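Local structure of Dye-decolorizing peroxidase (7D8M) at residues A[282-285]-A[286-289]; A[297-300]-A[301-304]; A[240-244]-A[245-249]. The protein is a heme b protein of the DyP-type peroxidase family and probably uses peroxide to oxidise dyes and other substrates. All coordinates share one frame; numbering follows the deposited sequence.

The three contacts are turns of one chain, coming in the order contact 3, contact 1, contact 2. Their centres lie 23 to 27 Å apart and none touches another; contacts 2 and 3 approach most closely, with nearest atoms about 9 Å apart. Helix 249-261 relates them: contact 3 leads into its N-terminus, R259 on it donates to Q304 O of contact 2, and R263 just after it donates to N288 O of contact 1. Contact 1 runs off the end of helix 279-283 beside the heme pocket, and contact 2 lies further along the loop toward helix 312-316, which begins at the axial ligand H312. The heme-side turn is partly buried, while the other two lie at the surface.

Contact 1: A[282-285]-A[286-289]; sequences GNDI and ERNN
N288 reaches back toward G282 and D284. Its CB lies 3.4 Å from D284 O, and CG comes closer still to that carbonyl oxygen. CG sits between the backbone N and the carbonyl carbon (chi1 66°), which turns the amide back over the chain. At one end ND2 donates to G282 O at 3.0 Å, a nearly straight bond (168°) in the plane of the N288 amide, although the nitrogen stands above the carbonyl plane of G282. At the other end OD1 receives water 1 at 2.7 Å, and this water also donates to I285 O. The side chain therefore fastens the turn to the last part of helix 279-283. D284 starts an Asx turn laid over a type I beta turn through I285 and E286: D284 OD1 accepts E286 N at 2.7 Å, the N-H coming from above the carboxylate plane. Meanwhile D284 O takes two backbone N-H groups, those of R287 and of N288, the latter at 2.9 Å. The second carboxylate oxygen, OD2, lies 3.0 Å from R287 CD, and the carboxylate and guanidinium planes stand 74° apart. R287 NE stays 4.4 Å from D284 OD2, too far for a salt bridge, though the opposite charges probably still attract weakly; the arginine runs beside A280 and L281 of the helix. I285 and E286 rest against H186. Water 2 joins I285 O to the backbone N of N289. Toward the heme, the buried side chain of N288 packs on I174, the backbone O of N288 accepts from R263 NH1, and the N289 amide bonds to S175 and R319; I174, S175, R263 and R319 all bind heme b.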
ATOM      1  N   GLY A 282      21.148   2.807   2.284  1.00 31.19           N
ATOM      2  CA  GLY A 282      19.821   2.242   2.082  1.00 34.54           C
ATOM      3  C   GLY A 282      19.321   1.435   3.266  1.00 38.39           C
ATOM      4  O   GLY A 282      18.126   1.444   3.578  1.00 36.73           O
ATOM      5  N   ASN A 283      20.222   0.732   3.946  1.00 38.84           N
ATOM      6  CA  ASN A 283      19.813  -0.129   5.044  1.00 40.96           C
ATOM      7  C   ASN A 283      19.674   0.610   6.373  1.00 41.63           C
ATOM      8  O   ASN A 283      19.116   0.050   7.325  1.00 40.03           O
ATOM      9  CB  ASN A 283      20.806  -1.290   5.189  1.00 44.69           C
ATOM     10  CG  ASN A 283      20.404  -2.267   6.273  1.00 53.09           C
ATOM     11  OD1 ASN A 283      19.477  -3.062   6.098  1.00 52.77           O
ATOM     12  ND2 ASN A 283      21.086  -2.196   7.414  1.00 56.23           N
ATOM     13  N   ASP A 284      20.127   1.855   6.454  1.00 39.61           N
ATOM     14  CA  ASP A 284      20.168   2.594   7.713  1.00 40.66           C
ATOM     15  C   ASP A 284      18.861   3.353   7.905  1.00 39.61           C
ATOM     16  O   ASP A 284      18.591   4.331   7.196  1.00 38.44           O
ATOM     17  CB  ASP A 284      21.357   3.555   7.729  1.00 37.91           C
ATOM     18  CG  ASP A 284      21.542   4.238   9.083  1.00 43.64           C
ATOM     19  OD1 ASP A 284      20.620   4.184   9.929  1.00 41.05           O
ATOM     20  OD2 ASP A 284      22.620   4.826   9.307  1.00 45.32           O
ATOM     21  N   ILE A 285      18.084   2.935   8.908  1.00 38.39           N
ATOM     22  CA  ILE A 285      16.814   3.580   9.246  1.00 41.01           C
ATOM     23  C   ILE A 285      17.008   5.061   9.538  1.00 40.78           C
ATOM     24  O   ILE A 285      16.082   5.868   9.373  1.00 41.33           O
ATOM     25  CB  ILE A 285      16.166   2.864  10.454  1.00 38.50           C
ATOM     26  CG1 ILE A 285      16.093   1.348  10.220  1.00 49.67           C
ATOM     27  CG2 ILE A 285      14.790   3.432  10.756  1.00 41.61           C
ATOM     28  CD1 ILE A 285      15.141   0.924   9.119  1.00 43.10           C
ATOM     29  N   GLU A 286      18.196   5.441  10.005  1.00 40.83           N
ATOM     30  CA  GLU A 286      18.418   6.816  10.420  1.00 41.65           C
ATOM     31  C   GLU A 286      18.803   7.716   9.263  1.00 41.91           C
ATOM     32  O   GLU A 286      18.733   8.942   9.399  1.00 47.25           O
ATOM     33  CB  GLU A 286      19.498   6.865  11.507  1.00 43.52           C
ATOM     34  CG  GLU A 286      19.065   6.253  12.836  1.00 47.32           C
ATOM     35  CD  GLU A 286      17.966   7.056  13.506  1.00 48.83           C
ATOM     36  OE1 GLU A 286      18.176   8.265  13.745  1.00 53.96           O
ATOM     37  OE2 GLU A 286      16.887   6.489  13.778  1.00 49.12           O
ATOM     38  N   ARG A 287      19.203   7.147   8.130  1.00 42.40           N
ATOM     39  CA  ARG A 287      19.656   7.932   6.987  1.00 39.29           C
ATOM     40  C   ARG A 287      18.772   7.799   5.753  1.00 37.98           C
ATOM     41  O   ARG A 287      18.683   8.752   4.972  1.00 34.69           O
ATOM     42  CB  ARG A 287      21.092   7.531   6.580  1.00 38.85           C
ATOM     43  CG  ARG A 287      22.205   7.712   7.614  1.00 44.42           C
ATOM     44  CD  ARG A 287      23.436   6.835   7.261  1.00 43.78           C
ATOM     45  NE  ARG A 287      24.202   7.350   6.125  1.00 50.95           N
ATOM     46  CZ  ARG A 287      25.080   6.640   5.414  1.00 47.66           C
ATOM     47  NH1 ARG A 287      25.321   5.369   5.710  1.00 43.82           N
ATOM     48  NH2 ARG A 287      25.728   7.210   4.401  1.00 49.30           N
ATOM     49  N   ASN A 288      18.120   6.650   5.550  1.00 34.45           N
ATOM     50  CA  ASN A 288      17.557   6.329   4.244  1.00 32.82           C
ATOM     51  C   ASN A 288      16.266   7.082   3.923  1.00 33.83           C
ATOM     52  O   ASN A 288      15.767   6.962   2.797  1.00 30.68           O
ATOM     53  CB  ASN A 288      17.335   4.814   4.128  1.00 31.23           C
ATOM     54  CG  ASN A 288      16.276   4.294   5.077  1.00 30.54           C
ATOM     55  OD1 ASN A 288      15.600   5.057   5.764  1.00 30.21           O
ATOM     56  ND2 ASN A 288      16.123   2.978   5.114  1.00 34.74           N
ATOM     57  N   ASN A 289      15.716   7.860   4.857  1.00 33.38           N
ATOM     58  CA  ASN A 289      14.530   8.655   4.563  1.00 32.83           C
ATOM     59  C   ASN A 289      14.739  10.146   4.786  1.00 31.43           C
ATOM     60  O   ASN A 289      13.774  10.916   4.700  1.00 32.61           O
ATOM     61  CB  ASN A 289      13.332   8.177   5.394  1.00 29.50           C
ATOM     62  CG  ASN A 289      12.034   8.230   4.604  1.00 32.84           C
ATOM     63  OD1 ASN A 289      12.052   8.240   3.365  1.00 32.03           O
ATOM     64  ND2 ASN A 289      10.908   8.272   5.305  1.00 29.08           N
TER
HETATM   65  O   HOH W   1      13.741   5.230   7.741  1.00 32.67           O
HETATM   66  O   HOH W   2      16.047   8.242   7.775  1.00 36.49           O

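Contact 2: A[297-300]-A[301-304]; sequences GSDL and ATDQ
S298 turns OG away from its own backbone N (chi1 167°), and D303, with its CG likewise opposite its backbone N (chi1 -172°), extends the carboxylate to meet it. S298 OG donates to D303 OD2 at 2.6 Å, and D303 OD2 receives it on its anti lone pair, the one directed away from OD1. The carboxylate of D299 folds over the turn that follows. There OD1 takes the N-H of A301 at 2.9 Å (156°) from above the carboxylate plane, and the methyl of A301 lies 3.3 Å from the same OD1. This is an Asx turn, at the surface in the loop between helix 279-283 and helix 312-316. D299 O meanwhile begins a type I beta turn through L300 and A301, receiving T302 N at 3.0 Å and D303 N at 2.8 Å. T302 crosses beside the aspartate, its OG1 3.6 Å from D299 CB. The loop is tied to its surroundings by K390 NZ, which donates to L300 O, and by backbone bonding between A301 and G391. D303 is shared: R306 NH1 makes a salt bridge to OD2, while OD1 bonds to T305 OG1. With an alanine at D303, S298 OG would probably lose its acceptor and the R306 guanidinium its anionic mate, leaving both freer to turn. Because one oxygen serves both a hydroxyl and a guanidinium, the negative charge of D303 is probably well stabilised, and bonds to both oxygens fix the carboxylate against rotation.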
ATOM      1  N   GLY A 297      21.769  25.313  -4.149  1.00 39.68           N
ATOM      2  CA  GLY A 297      22.042  25.644  -5.535  1.00 39.74           C
ATOM      3  C   GLY A 297      21.149  24.974  -6.553  1.00 39.90           C
ATOM      4  O   GLY A 297      21.429  25.052  -7.752  1.00 38.78           O
ATOM      5  N   SER A 298      20.078  24.328  -6.125  1.00 41.32           N
ATOM      6  CA  SER A 298      19.246  23.538  -7.016  1.00 37.67           C
ATOM      7  C   SER A 298      17.843  24.130  -7.044  1.00 36.75           C
ATOM      8  O   SER A 298      17.264  24.420  -5.990  1.00 38.15           O
ATOM      9  CB  SER A 298      19.226  22.073  -6.554  1.00 39.43           C
ATOM     10  OG  SER A 298      18.212  21.356  -7.220  1.00 33.38           O
ATOM     11  N   ASP A 299      17.302  24.298  -8.246  1.00 35.84           N
ATOM     12  CA  ASP A 299      15.961  24.845  -8.431  1.00 33.78           C
ATOM     13  C   ASP A 299      14.958  23.694  -8.399  1.00 33.64           C
ATOM     14  O   ASP A 299      14.931  22.867  -9.316  1.00 30.48           O
ATOM     15  CB  ASP A 299      15.878  25.612  -9.753  1.00 33.93           C
ATOM     16  CG  ASP A 299      14.567  26.365  -9.912  1.00 39.84           C
ATOM     17  OD1 ASP A 299      13.639  26.144  -9.098  1.00 38.67           O
ATOM     18  OD2 ASP A 299      14.463  27.179 -10.857  1.00 38.94           O
ATOM     19  N   LEU A 300      14.117  23.664  -7.349  1.00 30.95           N
ATOM     20  CA  LEU A 300      13.074  22.645  -7.228  1.00 31.44           C
ATOM     21  C   LEU A 300      12.154  22.625  -8.437  1.00 31.92           C
ATOM     22  O   LEU A 300      11.552  21.590  -8.741  1.00 30.71           O
ATOM     23  CB  LEU A 300      12.232  22.885  -5.969  1.00 27.66           C
ATOM     24  CG  LEU A 300      12.758  22.358  -4.650  1.00 27.62           C
ATOM     25  CD1 LEU A 300      11.846  22.796  -3.522  1.00 30.82           C
ATOM     26  CD2 LEU A 300      12.845  20.852  -4.719  1.00 29.14           C
ATOM     27  N   ALA A 301      12.010  23.760  -9.122  1.00 31.95           N
ATOM     28  CA  ALA A 301      11.112  23.831 -10.266  1.00 31.62           C
ATOM     29  C   ALA A 301      11.665  23.142 -11.504  1.00 30.04           C
ATOM     30  O   ALA A 301      10.879  22.811 -12.398  1.00 28.96           O
ATOM     31  CB  ALA A 301      10.797  25.290 -10.611  1.00 31.66           C
ATOM     32  N   THR A 302      12.990  22.935 -11.605  1.00 29.70           N
ATOM     33  CA  THR A 302      13.569  22.399 -12.840  1.00 27.31           C
ATOM     34  C   THR A 302      14.547  21.243 -12.665  1.00 27.88           C
ATOM     35  O   THR A 302      14.718  20.476 -13.618  1.00 31.37           O
ATOM     36  CB  THR A 302      14.293  23.504 -13.646  1.00 32.84           C
ATOM     37  OG1 THR A 302      15.398  24.007 -12.889  1.00 28.44           O
ATOM     38  CG2 THR A 302      13.350  24.651 -14.000  1.00 32.04           C
ATOM     39  N   ASP A 303      15.179  21.076 -11.508  1.00 26.96           N
ATOM     40  CA  ASP A 303      16.315  20.167 -11.384  1.00 29.68           C
ATOM     41  C   ASP A 303      15.853  18.725 -11.176  1.00 33.95           C
ATOM     42  O   ASP A 303      15.419  18.353 -10.081  1.00 27.51           O
ATOM     43  CB  ASP A 303      17.206  20.602 -10.227  1.00 31.96           C
ATOM     44  CG  ASP A 303      18.501  19.810 -10.159  1.00 34.57           C
ATOM     45  OD1 ASP A 303      18.871  19.153 -11.159  1.00 36.28           O
ATOM     46  OD2 ASP A 303      19.156  19.856  -9.102  1.00 35.72           O
ATOM     47  N   GLN A 304      16.013  17.888 -12.201  1.00 29.80           N
ATOM     48  CA  GLN A 304      15.774  16.460 -12.060  1.00 29.60           C
ATOM     49  C   GLN A 304      17.059  15.647 -12.072  1.00 30.36           C
ATOM     50  O   GLN A 304      17.008  14.433 -12.303  1.00 30.32           O
ATOM     51  CB  GLN A 304      14.847  15.963 -13.160  1.00 29.42           C
ATOM     52  CG  GLN A 304      13.603  16.808 -13.328  1.00 30.55           C
ATOM     53  CD  GLN A 304      12.650  16.201 -14.322  1.00 30.69           C
ATOM     54  OE1 GLN A 304      11.985  15.210 -14.023  1.00 24.80           O
ATOM     55  NE2 GLN A 304      12.580  16.788 -15.522  1.00 26.74           N
TER

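Contact 3: A[240-244]-A[245-249]; sequences LQNQA and GNLTV
The loop joining helix 228-237 to helix 249-261 reverses here through a type I beta turn, with Q243 and A244 at its corners, and ends at the N-cap residue T248. Next comes G245 with a positive phi (83°), where any CB would clash with A244 O; G245 N makes a weak bond to N242 O. Two side-chain amides from the first arm, those of N242 and Q241, bond to the backbone of the second. N242 OD1 accepts N246 N at 3.0 Å in its carbonyl plane, on a lone pair, while ND2 donates to N246 OD1 at 2.7 Å. That second bond is nearly straight (163°), although the two amide planes are 50° apart. The pair thus closes a ring between N242 and N246. Q241, bent at its second side-chain torsion, lays its amide beside L247 much as a neighbouring strand would: OE1 takes L247 N at 3.1 Å, and NE2 gives a weak bond to L247 O at 2.8 Å. The leucine itself lies across N242, its CD2 3.4 Å from N242 ND2, and also touches L255 of helix 249-261. L240 packs on L255 and L256 of that helix, so both arms of the reversal rest on it. At the helix start T248 OG1 caps a backbone N just ahead, and E251 OE1 accepts T248 N, consistent with a capping box. A water spans the mouth of the loop, giving one hydrogen to L240 O at 2.6 Å and the other to T248 O at 2.7 Å.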
ATOM      1  N   LEU A 240      21.022   3.346 -19.087  1.00 29.71           N
ATOM      2  CA  LEU A 240      21.454   4.729 -19.163  1.00 36.52           C
ATOM      3  C   LEU A 240      22.977   4.808 -19.193  1.00 36.85           C
ATOM      4  O   LEU A 240      23.684   3.815 -18.997  1.00 31.36           O
ATOM      5  CB  LEU A 240      20.906   5.528 -17.981  1.00 29.85           C
ATOM      6  CG  LEU A 240      19.386   5.731 -17.961  1.00 31.26           C
ATOM      7  CD1 LEU A 240      18.957   6.345 -16.640  1.00 31.40           C
ATOM      8  CD2 LEU A 240      18.925   6.596 -19.124  1.00 32.52           C
ATOM      9  N   GLN A 241      23.478   6.021 -19.425  1.00 34.86           N
ATOM     10  CA  GLN A 241      24.906   6.302 -19.410  1.00 42.13           C
ATOM     11  C   GLN A 241      25.173   7.556 -18.590  1.00 48.61           C
ATOM     12  O   GLN A 241      24.360   8.485 -18.571  1.00 52.70           O
ATOM     13  CB  GLN A 241      25.459   6.504 -20.825  1.00 45.82           C
ATOM     14  CG  GLN A 241      26.061   5.265 -21.457  1.00 43.60           C
ATOM     15  CD  GLN A 241      27.258   4.725 -20.704  1.00 41.84           C
ATOM     16  OE1 GLN A 241      27.790   5.370 -19.801  1.00 40.63           O
ATOM     17  NE2 GLN A 241      27.688   3.524 -21.074  1.00 45.34           N
ATOM     18  N   ASN A 242      26.320   7.574 -17.909  1.00 50.02           N
ATOM     19  CA  ASN A 242      26.803   8.786 -17.262  1.00 50.25           C
ATOM     20  C   ASN A 242      27.466   9.697 -18.300  1.00 51.79           C
ATOM     21  O   ASN A 242      27.687   9.312 -19.450  1.00 53.19           O
ATOM     22  CB  ASN A 242      27.767   8.441 -16.121  1.00 48.46           C
ATOM     23  CG  ASN A 242      28.926   7.554 -16.567  1.00 44.96           C
ATOM     24  OD1 ASN A 242      29.245   7.471 -17.754  1.00 45.42           O
ATOM     25  ND2 ASN A 242      29.565   6.892 -15.610  1.00 42.97           N
ATOM     26  N   GLN A 243      27.777  10.934 -17.901  1.00 56.73           N
ATOM     27  CA  GLN A 243      28.464  11.809 -18.850  1.00 59.29           C
ATOM     28  C   GLN A 243      29.840  11.260 -19.200  1.00 54.65           C
ATOM     29  O   GLN A 243      30.302  11.419 -20.336  1.00 56.04           O
ATOM     30  CB  GLN A 243      28.582  13.237 -18.312  1.00 63.44           C
ATOM     31  CG  GLN A 243      28.796  14.288 -19.418  1.00 65.62           C
ATOM     32  CD  GLN A 243      27.491  14.759 -20.059  1.00 69.48           C
ATOM     33  OE1 GLN A 243      26.420  14.687 -19.447  1.00 66.51           O
ATOM     34  NE2 GLN A 243      27.575  15.226 -21.307  1.00 72.33           N
ATOM     35  N   ALA A 244      30.492  10.583 -18.252  1.00 49.80           N
ATOM     36  CA  ALA A 244      31.753   9.924 -18.566  1.00 49.87           C
ATOM     37  C   ALA A 244      31.577   8.893 -19.673  1.00 51.91           C
ATOM     38  O   ALA A 244      32.489   8.693 -20.486  1.00 48.57           O
ATOM     39  CB  ALA A 244      32.331   9.281 -17.306  1.00 48.65           C
ATOM     40  N   GLY A 245      30.412   8.242 -19.732  1.00 47.69           N
ATOM     41  CA  GLY A 245      30.136   7.264 -20.764  1.00 42.10           C
ATOM     42  C   GLY A 245      30.674   5.878 -20.498  1.00 43.05           C
ATOM     43  O   GLY A 245      30.717   5.062 -21.424  1.00 40.90           O
ATOM     44  N   ASN A 246      31.069   5.575 -19.256  1.00 39.82           N
ATOM     45  CA  ASN A 246      31.734   4.318 -18.924  1.00 45.35           C
ATOM     46  C   ASN A 246      30.886   3.393 -18.047  1.00 41.38           C
ATOM     47  O   ASN A 246      31.437   2.541 -17.345  1.00 41.37           O
ATOM     48  CB  ASN A 246      33.075   4.594 -18.240  1.00 47.66           C
ATOM     49  CG  ASN A 246      32.929   5.361 -16.938  1.00 52.77           C
ATOM     50  OD1 ASN A 246      31.821   5.685 -16.504  1.00 54.40           O
ATOM     51  ND2 ASN A 246      34.056   5.658 -16.305  1.00 53.42           N
ATOM     52  N   LEU A 247      29.566   3.537 -18.065  1.00 39.79           N
ATOM     53  CA  LEU A 247      28.709   2.561 -17.403  1.00 41.34           C
ATOM     54  C   LEU A 247      28.602   1.306 -18.262  1.00 37.20           C
ATOM     55  O   LEU A 247      28.494   1.388 -19.489  1.00 38.05           O
ATOM     56  CB  LEU A 247      27.312   3.141 -17.153  1.00 37.09           C
ATOM     57  CG  LEU A 247      27.117   4.287 -16.148  1.00 38.80           C
ATOM     58  CD1 LEU A 247      25.631   4.516 -15.842  1.00 34.91           C
ATOM     59  CD2 LEU A 247      27.890   4.034 -14.878  1.00 39.12           C
ATOM     60  N   THR A 248      28.645   0.141 -17.618  1.00 35.64           N
ATOM     61  CA  THR A 248      28.252  -1.072 -18.317  1.00 35.68           C
ATOM     62  C   THR A 248      26.738  -1.066 -18.556  1.00 34.83           C
ATOM     63  O   THR A 248      25.999  -0.228 -18.028  1.00 34.10           O
ATOM     64  CB  THR A 248      28.669  -2.315 -17.529  1.00 39.10           C
ATOM     65  OG1 THR A 248      27.893  -2.416 -16.329  1.00 36.50           O
ATOM     66  CG2 THR A 248      30.141  -2.243 -17.154  1.00 42.33           C
ATOM     67  N   VAL A 249      26.272  -1.992 -19.392  1.00 28.67           N
ATOM     68  CA  VAL A 249      24.832  -2.104 -19.609  1.00 33.77           C
ATOM     69  C   VAL A 249      24.120  -2.429 -18.293  1.00 32.00           C
ATOM     70  O   VAL A 249      23.083  -1.831 -17.961  1.00 29.21           O
ATOM     71  CB  VAL A 249      24.536  -3.148 -20.702  1.00 30.78           C
ATOM     72  CG1 VAL A 249      23.037  -3.404 -20.793  1.00 33.63           C
ATOM     73  CG2 VAL A 249      25.075  -2.678 -22.044  1.00 36.69           C
TER
HETATM   74  O   HOH W   3      24.809   1.538 -19.639  1.00 37.17           O